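Local atomic coordinates of TbpB (Actinobacillus pleuropneumoniae, PDB entry 3HOL), a protein that probably binds host transferrin at the bacterial surface, serving as the lipoprotein component of the receptor through which the bacterium acquires iron. Residues Ser80-Arg85 with Ala243-Gly248; Ser173-Asp178 with Phe261-Asn266; Lys182-Lys187 with Val198-Arg203. All blocks are in the same frame, centred on the assembly; numbering follows the deposited sequence.

Contact 1 (Ser80-Arg85 with Ala243-Gly248); sequences SLQYVR and AEEMAG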
loop_
_atom_site.group_PDB
_atom_site.type_symbol
_atom_site.label_atom_id
_atom_site.label_comp_id
_atom_site.label_asym_id
_atom_site.label_seq_id
_atom_site.Cartn_x
_atom_site.Cartn_y
_atom_site.Cartn_z
ATOM N N SER A 80 10.680 -9.882 17.240
ATOM C CA SER A 80 11.396 -10.033 15.957
ATOM C C SER A 80 10.635 -9.414 14.765
ATOM O O SER A 80 11.175 -9.310 13.655
ATOM C CB SER A 80 11.684 -11.506 15.697
ATOM O OG SER A 80 10.469 -12.241 15.507
ATOM N N LEU A 81 9.365 -9.076 14.976
ATOM C CA LEU A 81 8.527 -8.503 13.897
ATOM C C LEU A 81 8.661 -7.003 13.922
ATOM O O LEU A 81 8.312 -6.373 14.918
ATOM C CB LEU A 81 7.037 -8.917 14.066
ATOM C CG LEU A 81 6.809 -10.425 13.897
ATOM C CD1 LEU A 81 5.354 -10.807 14.127
ATOM C CD2 LEU A 81 7.253 -10.876 12.472
ATOM N N GLN A 82 9.154 -6.420 12.826
ATOM C CA GLN A 82 9.351 -4.964 12.746
ATOM C C GLN A 82 8.219 -4.210 12.059
ATOM O O GLN A 82 8.036 -3.004 12.271
ATOM C CB GLN A 82 10.660 -4.661 11.989
ATOM C CG GLN A 82 11.906 -5.261 12.631
ATOM C CD GLN A 82 13.102 -4.952 11.791
ATOM O OE1 GLN A 82 13.531 -5.781 10.998
ATOM N NE2 GLN A 82 13.603 -3.730 11.895
ATOM N N TYR A 83 7.446 -4.889 11.226
ATOM C CA TYR A 83 6.510 -4.165 10.340
ATOM C C TYR A 83 5.090 -4.692 10.449
ATOM O O TYR A 83 4.187 -4.065 9.899
ATOM C CB TYR A 83 6.956 -4.326 8.863
ATOM C CG TYR A 83 8.335 -3.762 8.647
ATOM C CD1 TYR A 83 8.538 -2.369 8.686
ATOM C CD2 TYR A 83 9.432 -4.597 8.397
ATOM C CE1 TYR A 83 9.804 -1.803 8.497
ATOM C CE2 TYR A 83 10.712 -4.054 8.189
ATOM C CZ TYR A 83 10.893 -2.643 8.245
ATOM O OH TYR A 83 12.143 -2.063 8.050
ATOM N N VAL A 84 4.877 -5.849 11.082
ATOM C CA VAL A 84 3.508 -6.402 11.140
ATOM C C VAL A 84 3.142 -6.858 12.565
ATOM O O VAL A 84 4.023 -7.065 13.391
ATOM C CB VAL A 84 3.315 -7.590 10.142
ATOM C CG1 VAL A 84 3.640 -7.170 8.727
ATOM C CG2 VAL A 84 4.176 -8.850 10.536
ATOM N N ARG A 85 1.856 -7.008 12.855
ATOM C CA ARG A 85 1.434 -7.629 14.137
ATOM C C ARG A 85 0.044 -8.193 13.950
ATOM O O ARG A 85 -0.836 -7.512 13.413
ATOM C CB ARG A 85 1.383 -6.583 15.287
ATOM C CG ARG A 85 1.033 -7.210 16.647
ATOM C CD ARG A 85 1.079 -6.179 17.801
ATOM N NE ARG A 85 0.896 -6.827 19.126
ATOM C CZ ARG A 85 1.042 -6.205 20.299
ATOM N NH1 ARG A 85 1.427 -4.910 20.330
ATOM N NH2 ARG A 85 0.847 -6.884 21.444
ATOM N N ALA A 243 9.462 -6.117 1.577
ATOM C CA ALA A 243 8.616 -7.307 1.849
ATOM C C ALA A 243 9.285 -8.292 2.854
ATOM O O ALA A 243 9.155 -9.511 2.747
ATOM C CB ALA A 243 8.214 -8.016 0.524
ATOM N N GLU A 244 9.988 -7.728 3.837
ATOM C CA GLU A 244 10.558 -8.508 4.918
ATOM C C GLU A 244 9.504 -9.365 5.652
ATOM O O GLU A 244 9.824 -10.421 6.117
ATOM C CB GLU A 244 11.230 -7.579 5.937
ATOM C CG GLU A 244 12.527 -6.889 5.401
ATOM C CD GLU A 244 12.322 -5.530 4.763
ATOM O OE1 GLU A 244 11.253 -5.188 4.201
ATOM O OE2 GLU A 244 13.291 -4.772 4.770
ATOM N N GLU A 245 8.258 -8.894 5.727
ATOM C CA GLU A 245 7.237 -9.523 6.568
ATOM C C GLU A 245 5.904 -9.505 5.808
ATOM O O GLU A 245 5.782 -8.830 4.746
ATOM C CB GLU A 245 7.117 -8.759 7.912
ATOM C CG GLU A 245 8.424 -8.924 8.776
ATOM C CD GLU A 245 8.441 -8.046 9.980
ATOM O OE1 GLU A 245 7.388 -7.495 10.370
ATOM O OE2 GLU A 245 9.522 -7.875 10.533
ATOM N N MET A 246 4.929 -10.275 6.309
ATOM C CA MET A 246 3.625 -10.348 5.649
ATOM C C MET A 246 2.555 -10.536 6.721
ATOM O O MET A 246 2.829 -11.066 7.814
ATOM C CB MET A 246 3.589 -11.492 4.612
ATOM C CG MET A 246 3.894 -12.864 5.256
ATOM S SD MET A 246 3.696 -14.245 4.085
ATOM C CE MET A 246 1.857 -14.477 4.118
ATOM N N ALA A 247 1.330 -10.095 6.426
ATOM C CA ALA A 247 0.229 -10.266 7.375
ATOM C C ALA A 247 -1.047 -10.283 6.558
ATOM O O ALA A 247 -1.081 -9.767 5.412
ATOM C CB ALA A 247 0.215 -9.121 8.410
ATOM N N GLY A 248 -2.078 -10.906 7.093
ATOM C CA GLY A 248 -3.366 -10.909 6.364
ATOM C C GLY A 248 -4.454 -11.647 7.082
ATOM O O GLY A 248 -4.339 -11.954 8.286
HETATM O O HOH W 1 11.884 -7.842 9.480
HETATM O O HOH W 2 13.899 -3.416 6.894
#
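L81 meets the carboxylate of E245 twice. Its CA lies 3.6 Å from E245 OE2, and its branch atom CD2 rests 4.0 Å from E245 CD, so a hydrocarbon side chain lines a charged group. At Q82 the backbone takes over: Q82 N donates to E245 OE2 at 2.7 Å in a nearly straight bond (169°), on the syn lone pair. A water donates both to Q82 OE1 and to that same E245 oxygen. Y83 N then grips the other oxygen, E245 OE1, also at 2.7 Å, from the syn side but 34° out of the carboxylate plane. Glutamate suits this place because its chain, extended beyond CG, carries two acceptors up to successive amides; buried apart from one bound water, the carboxylate is probably stabilised by these N-H groups. Opposite Y239 the start of strand 245-251 holds an extra residue, E244 with E245, a classic beta bulge that directs the CB atoms of both toward 80-85. The phenol of Y83 shares a second water with E244 OE2, while E244 OE1 accepts from K242 N. V84 N adds a weak bond to E245 OE1 at 3.1 Å. The V84 side chain straddles two surroundings: V84 CG2 lies 3.5 Å from E245 OE1, while V84 CB packs 3.9 Å from A247 CB, as strand 84-91 of a separate five-stranded sheet begins against this barrel strand.

Contact 2 (Ser173-Asp178 with Phe261-Asn266); sequences SQFEVD and FSAKHN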
loop_
_atom_site.group_PDB
_atom_site.type_symbol
_atom_site.label_atom_id
_atom_site.label_comp_id
_atom_site.label_asym_id
_atom_site.label_seq_id
_atom_site.Cartn_x
_atom_site.Cartn_y
_atom_site.Cartn_z
ATOM N N SER A 173 2.062 -20.606 11.576
ATOM C CA SER A 173 1.852 -20.440 10.158
ATOM C C SER A 173 3.181 -20.514 9.416
ATOM O O SER A 173 4.236 -20.132 9.949
ATOM C CB SER A 173 1.172 -19.096 9.898
ATOM O OG SER A 173 2.044 -18.057 10.266
ATOM N N GLN A 174 3.118 -20.975 8.173
ATOM C CA GLN A 174 4.265 -21.017 7.301
ATOM C C GLN A 174 3.803 -20.791 5.862
ATOM O O GLN A 174 2.810 -21.383 5.426
ATOM C CB GLN A 174 5.041 -22.342 7.470
ATOM C CG GLN A 174 6.303 -22.448 6.602
ATOM C CD GLN A 174 7.160 -23.679 6.885
ATOM O OE1 GLN A 174 7.407 -24.021 8.035
ATOM N NE2 GLN A 174 7.627 -24.348 5.817
ATOM N N PHE A 175 4.506 -19.912 5.135
ATOM C CA PHE A 175 4.136 -19.587 3.762
ATOM C C PHE A 175 5.371 -19.662 2.876
ATOM O O PHE A 175 6.451 -19.274 3.306
ATOM C CB PHE A 175 3.557 -18.156 3.673
ATOM C CG PHE A 175 2.412 -17.902 4.639
ATOM C CD1 PHE A 175 1.090 -18.193 4.272
ATOM C CD2 PHE A 175 2.671 -17.382 5.911
ATOM C CE1 PHE A 175 0.020 -17.989 5.202
ATOM C CE2 PHE A 175 1.618 -17.143 6.850
ATOM C CZ PHE A 175 0.305 -17.440 6.496
ATOM N N GLU A 176 5.227 -20.177 1.656
ATOM C CA GLU A 176 6.363 -20.170 0.735
ATOM C C GLU A 176 6.014 -19.292 -0.438
ATOM O O GLU A 176 5.033 -19.530 -1.122
ATOM C CB GLU A 176 6.676 -21.607 0.263
ATOM C CG GLU A 176 7.787 -21.661 -0.753
ATOM C CD GLU A 176 7.883 -23.048 -1.420
ATOM O OE1 GLU A 176 8.529 -23.908 -0.814
ATOM O OE2 GLU A 176 7.286 -23.280 -2.510
ATOM N N VAL A 177 6.816 -18.256 -0.674
ATOM C CA VAL A 177 6.510 -17.300 -1.738
ATOM C C VAL A 177 7.545 -17.454 -2.861
ATOM O O VAL A 177 8.758 -17.313 -2.638
ATOM C CB VAL A 177 6.454 -15.829 -1.241
ATOM C CG1 VAL A 177 6.110 -14.859 -2.421
ATOM C CG2 VAL A 177 5.383 -15.698 -0.103
ATOM N N ASP A 178 7.035 -17.711 -4.065
ATOM C CA ASP A 178 7.874 -17.703 -5.261
ATOM C C ASP A 178 7.664 -16.362 -5.937
ATOM O O ASP A 178 6.648 -16.156 -6.607
ATOM C CB ASP A 178 7.508 -18.873 -6.187
ATOM C CG ASP A 178 8.496 -19.022 -7.389
ATOM O OD1 ASP A 178 9.166 -18.044 -7.772
ATOM O OD2 ASP A 178 8.584 -20.140 -7.944
ATOM N N PHE A 261 -3.109 -13.664 10.350
ATOM C CA PHE A 261 -1.778 -14.277 10.415
ATOM C C PHE A 261 -0.728 -13.219 10.178
ATOM O O PHE A 261 -1.008 -12.163 9.631
ATOM C CB PHE A 261 -1.649 -15.446 9.401
ATOM C CG PHE A 261 -2.135 -15.108 8.014
ATOM C CD1 PHE A 261 -1.291 -14.513 7.076
ATOM C CD2 PHE A 261 -3.433 -15.413 7.633
ATOM C CE1 PHE A 261 -1.747 -14.194 5.791
ATOM C CE2 PHE A 261 -3.901 -15.085 6.345
ATOM C CZ PHE A 261 -3.050 -14.478 5.432
ATOM N N SER A 262 0.467 -13.477 10.689
ATOM C CA SER A 262 1.636 -12.643 10.382
ATOM C C SER A 262 2.896 -13.534 10.448
ATOM O O SER A 262 2.942 -14.537 11.175
ATOM C CB SER A 262 1.730 -11.472 11.389
ATOM O OG SER A 262 1.790 -11.956 12.729
ATOM N N ALA A 263 3.919 -13.168 9.676
ATOM C CA ALA A 263 5.081 -14.015 9.518
ATOM C C ALA A 263 6.217 -13.184 8.915
ATOM O O ALA A 263 5.987 -12.134 8.358
ATOM C CB ALA A 263 4.747 -15.183 8.599
ATOM N N LYS A 264 7.439 -13.702 9.006
ATOM C CA LYS A 264 8.634 -12.992 8.562
ATOM C C LYS A 264 9.522 -14.005 7.863
ATOM O O LYS A 264 9.585 -15.155 8.315
ATOM C CB LYS A 264 9.333 -12.455 9.808
ATOM C CG LYS A 264 10.771 -11.995 9.634
ATOM C CD LYS A 264 11.360 -11.560 11.008
ATOM C CE LYS A 264 12.816 -11.091 10.843
ATOM N NZ LYS A 264 12.983 -10.127 9.693
ATOM N N HIS A 265 10.186 -13.596 6.769
ATOM C CA HIS A 265 11.032 -14.524 6.041
ATOM C C HIS A 265 12.453 -14.559 6.652
ATOM O O HIS A 265 12.860 -13.666 7.367
ATOM C CB HIS A 265 11.058 -14.281 4.501
ATOM C CG HIS A 265 11.878 -13.096 4.062
ATOM N ND1 HIS A 265 13.256 -13.064 4.136
ATOM C CD2 HIS A 265 11.511 -11.912 3.509
ATOM C CE1 HIS A 265 13.700 -11.911 3.673
ATOM N NE2 HIS A 265 12.662 -11.198 3.264
ATOM N N ASN A 266 13.174 -15.627 6.358
ATOM C CA ASN A 266 14.493 -15.833 6.940
ATOM C C ASN A 266 15.605 -15.583 5.925
ATOM O O ASN A 266 16.686 -16.148 6.075
ATOM C CB ASN A 266 14.606 -17.264 7.501
ATOM C CG ASN A 266 14.431 -18.343 6.422
ATOM O OD1 ASN A 266 13.843 -18.111 5.334
ATOM N ND2 ASN A 266 14.943 -19.548 6.722
#
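The phenyl rings of F175 and F261 meet obliquely, their planes 41° apart and their centroids 5.0 Å from each other. One face of the F261 ring receives the far end of F175: F175 CE1 stands above that face, offset toward the rim, and F175 CZ comes to 3.4 Å from F261 CD1. The edge of the F175 ring, near its plane, is taken by the methyl of A263, whose CB lies 4.0 Å from F175 CD2. Alanine fits here because a single methyl fills the place beside the ring without pushing the two aromatics apart. The F261 ring presents its face to F175 CE1 because CG sits between the backbone N and the carbonyl carbon (chi1 48°), the crowded position. S173, small enough to sit at the end of this cluster, has its OG 4.3 Å from A263 CB; the hydroxyl is hydrogen-bonded to S125 O, so a polar group is accommodated in a buried place. No hydrogen bond joins the two segments; the axes of the two short strand segments come within 7.5 Å, their N-to-C directions 56° apart. Strand 119-133 explains this separation, since it pairs with both strands of the contact in the curled barrel sheet. Y122 on that strand bonds through its backbone to F175 and touches A263, L188 of strand 183-190 packs on F175, and M246 of strand 245-251 reaches both phenylalanines.

Contact 3 (Lys182-Lys187 with Val198-Arg203); sequences KKMTGK and VNADIR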
loop_
_atom_site.group_PDB
_atom_site.type_symbol
_atom_site.label_atom_id
_atom_site.label_comp_id
_atom_site.label_asym_id
_atom_site.label_seq_id
_atom_site.Cartn_x
_atom_site.Cartn_y
_atom_site.Cartn_z
ATOM N N LYS A 182 4.993 -14.956 -8.735
ATOM C CA LYS A 182 3.976 -14.234 -7.960
ATOM C C LYS A 182 2.917 -15.181 -7.378
ATOM O O LYS A 182 1.700 -14.913 -7.427
ATOM C CB LYS A 182 3.367 -13.095 -8.793
ATOM C CG LYS A 182 4.424 -11.993 -9.058
ATOM C CD LYS A 182 3.797 -10.705 -9.635
ATOM C CE LYS A 182 4.854 -9.644 -9.959
ATOM N NZ LYS A 182 5.386 -8.905 -8.730
ATOM N N LYS A 183 3.406 -16.311 -6.862
ATOM C CA LYS A 183 2.579 -17.347 -6.229
ATOM C C LYS A 183 2.958 -17.558 -4.796
ATOM O O LYS A 183 4.135 -17.488 -4.447
ATOM C CB LYS A 183 2.776 -18.692 -6.968
ATOM C CG LYS A 183 2.230 -18.686 -8.376
ATOM C CD LYS A 183 0.734 -18.535 -8.403
ATOM C CE LYS A 183 0.180 -18.621 -9.869
ATOM N NZ LYS A 183 -1.328 -18.637 -9.841
ATOM N N MET A 184 1.970 -17.853 -3.967
ATOM C CA MET A 184 2.196 -18.170 -2.543
ATOM C C MET A 184 1.430 -19.430 -2.211
ATOM O O MET A 184 0.295 -19.604 -2.642
ATOM C CB MET A 184 1.659 -17.020 -1.638
ATOM C CG MET A 184 1.709 -17.287 -0.105
ATOM S SD MET A 184 0.704 -16.038 0.823
ATOM C CE MET A 184 1.788 -14.607 0.714
ATOM N N THR A 185 2.068 -20.316 -1.466
ATOM C CA THR A 185 1.427 -21.504 -0.896
ATOM C C THR A 185 1.737 -21.449 0.619
ATOM O O THR A 185 2.556 -20.647 1.062
ATOM C CB THR A 185 1.972 -22.835 -1.515
ATOM O OG1 THR A 185 3.387 -22.919 -1.272
ATOM C CG2 THR A 185 1.703 -22.922 -3.076
ATOM N N GLY A 186 1.042 -22.244 1.420
ATOM C CA GLY A 186 1.355 -22.289 2.834
ATOM C C GLY A 186 0.375 -23.153 3.614
ATOM O O GLY A 186 -0.576 -23.690 3.049
ATOM N N LYS A 187 0.621 -23.245 4.921
ATOM C CA LYS A 187 -0.178 -24.018 5.844
ATOM C C LYS A 187 -0.360 -23.265 7.165
ATOM O O LYS A 187 0.593 -22.677 7.715
ATOM C CB LYS A 187 0.463 -25.360 6.169
ATOM C CG LYS A 187 0.673 -26.310 4.960
ATOM C CD LYS A 187 1.208 -27.683 5.443
ATOM C CE LYS A 187 1.197 -28.713 4.304
ATOM N NZ LYS A 187 1.867 -28.184 3.092
ATOM N N VAL A 198 -3.165 -22.794 2.129
ATOM C CA VAL A 198 -3.481 -21.525 1.503
ATOM C C VAL A 198 -2.792 -21.382 0.105
ATOM O O VAL A 198 -1.755 -21.999 -0.166
ATOM C CB VAL A 198 -3.077 -20.313 2.395
ATOM C CG1 VAL A 198 -3.778 -20.326 3.784
ATOM C CG2 VAL A 198 -1.633 -20.258 2.585
ATOM N N ASN A 199 -3.415 -20.596 -0.756
ATOM C CA ASN A 199 -2.923 -20.341 -2.110
ATOM C C ASN A 199 -3.289 -18.922 -2.419
ATOM O O ASN A 199 -4.425 -18.513 -2.140
ATOM C CB ASN A 199 -3.615 -21.253 -3.110
ATOM C CG ASN A 199 -3.142 -22.663 -3.000
ATOM O OD1 ASN A 199 -2.181 -23.060 -3.674
ATOM N ND2 ASN A 199 -3.760 -23.436 -2.104
ATOM N N ALA A 200 -2.328 -18.145 -2.929
ATOM C CA ALA A 200 -2.639 -16.798 -3.317
ATOM C C ALA A 200 -1.748 -16.314 -4.450
ATOM O O ALA A 200 -0.646 -16.858 -4.685
ATOM C CB ALA A 200 -2.551 -15.812 -2.094
ATOM N N ASP A 201 -2.220 -15.282 -5.126
ATOM C CA ASP A 201 -1.437 -14.570 -6.127
ATOM C C ASP A 201 -1.107 -13.150 -5.676
ATOM O O ASP A 201 -1.943 -12.452 -5.088
ATOM C CB ASP A 201 -2.248 -14.475 -7.421
ATOM C CG ASP A 201 -2.521 -15.845 -8.023
ATOM O OD1 ASP A 201 -1.666 -16.360 -8.754
ATOM O OD2 ASP A 201 -3.573 -16.407 -7.723
ATOM N N ILE A 202 0.078 -12.685 -6.056
ATOM C CA ILE A 202 0.565 -11.385 -5.651
ATOM C C ILE A 202 0.214 -10.336 -6.727
ATOM O O ILE A 202 0.485 -10.551 -7.910
ATOM C CB ILE A 202 2.106 -11.413 -5.502
ATOM C CG1 ILE A 202 2.536 -12.458 -4.468
ATOM C CG2 ILE A 202 2.618 -10.003 -5.096
ATOM C CD1 ILE A 202 4.088 -12.591 -4.345
ATOM N N ARG A 203 -0.364 -9.214 -6.307
ATOM C CA ARG A 203 -0.579 -8.049 -7.161
ATOM C C ARG A 203 -0.163 -6.818 -6.343
ATOM O O ARG A 203 -0.648 -6.639 -5.226
ATOM C CB ARG A 203 -2.080 -7.922 -7.486
HETATM O O HOH W 3 0.381 -15.016 -9.862
HETATM O O HOH W 4 -0.438 -20.727 -5.016
#
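K183 and D201 are cross-strand neighbours in a non-hydrogen-bonded antiparallel pair, and their side chains run alongside each other. From K183 CB the chain leaves beside the backbone N and bends at chi2 (-65°), which swings the rest over to D201. CB and CG only carry it across; K183 CD then passes 3.3 Å from D201 OD1 and K183 CE 3.1 Å from the same oxygen. At the tip, K183 NZ forms a salt bridge with D201 OD1, on its syn lone pair; the modelled 2.5 Å is shorter than usual and doubtful. A water lies within hydrogen-bonding distance of both K182 O and D201 OD1. Lysine suits an exposed strand position, since its long chain can reach a neighbour's carboxylate while the ammonium stays at the solvent-facing side. T185 and N199 make up the next pair on this polar face, with a water donating to both M184 O and N199 OD1. On the other face M184, V198, A200 and I202 are the buried apolar residues. M184 SD stands 4.4 Å from A200 CB, and G186, with no side chain, lets V198 CG2 settle 3.5 Å from G186 N. K182 lies beyond the strand end, its aliphatic CB against I202 CB. Between the faces the backbones are joined in register: M184 and A200 exchange two bonds, V198 N donates to G186 O at 2.9 Å, the return bond from G186 N is weak, and I202 N donates to K182 O. K182 and K183 together stand opposite D178 in a G1 beta bulge, for which K182 takes a positive phi (56°). V177 and F238 touch the buried face from other strands. Polar and apolar residues alternating along an antiparallel beta hairpin, strands 183-190 and 193-203, are typical of a barrel wall between solvent and core.

Along the chain, residues 80-85 come first and wait until 243-248 for their partner, so contact 1 closes a long loop that ties the five-stranded sheet to the barrel. Contact 2 opens at 173-178, within that loop, and closes at 261-266, beyond its end; the two therefore cross. Contact 3, the local hairpin of 182-187 and 198-203, falls within both loops. Strands 245-251 and 257-265 are neighbours, with a probable hydrogen bond from M246 N to A263 O coupling contacts 1 and 2. Strands 171-178 and 183-190 likewise couple contacts 2 and 3. Inside the barrel, the methyls of M246 and M184 link contacts 1 and 3.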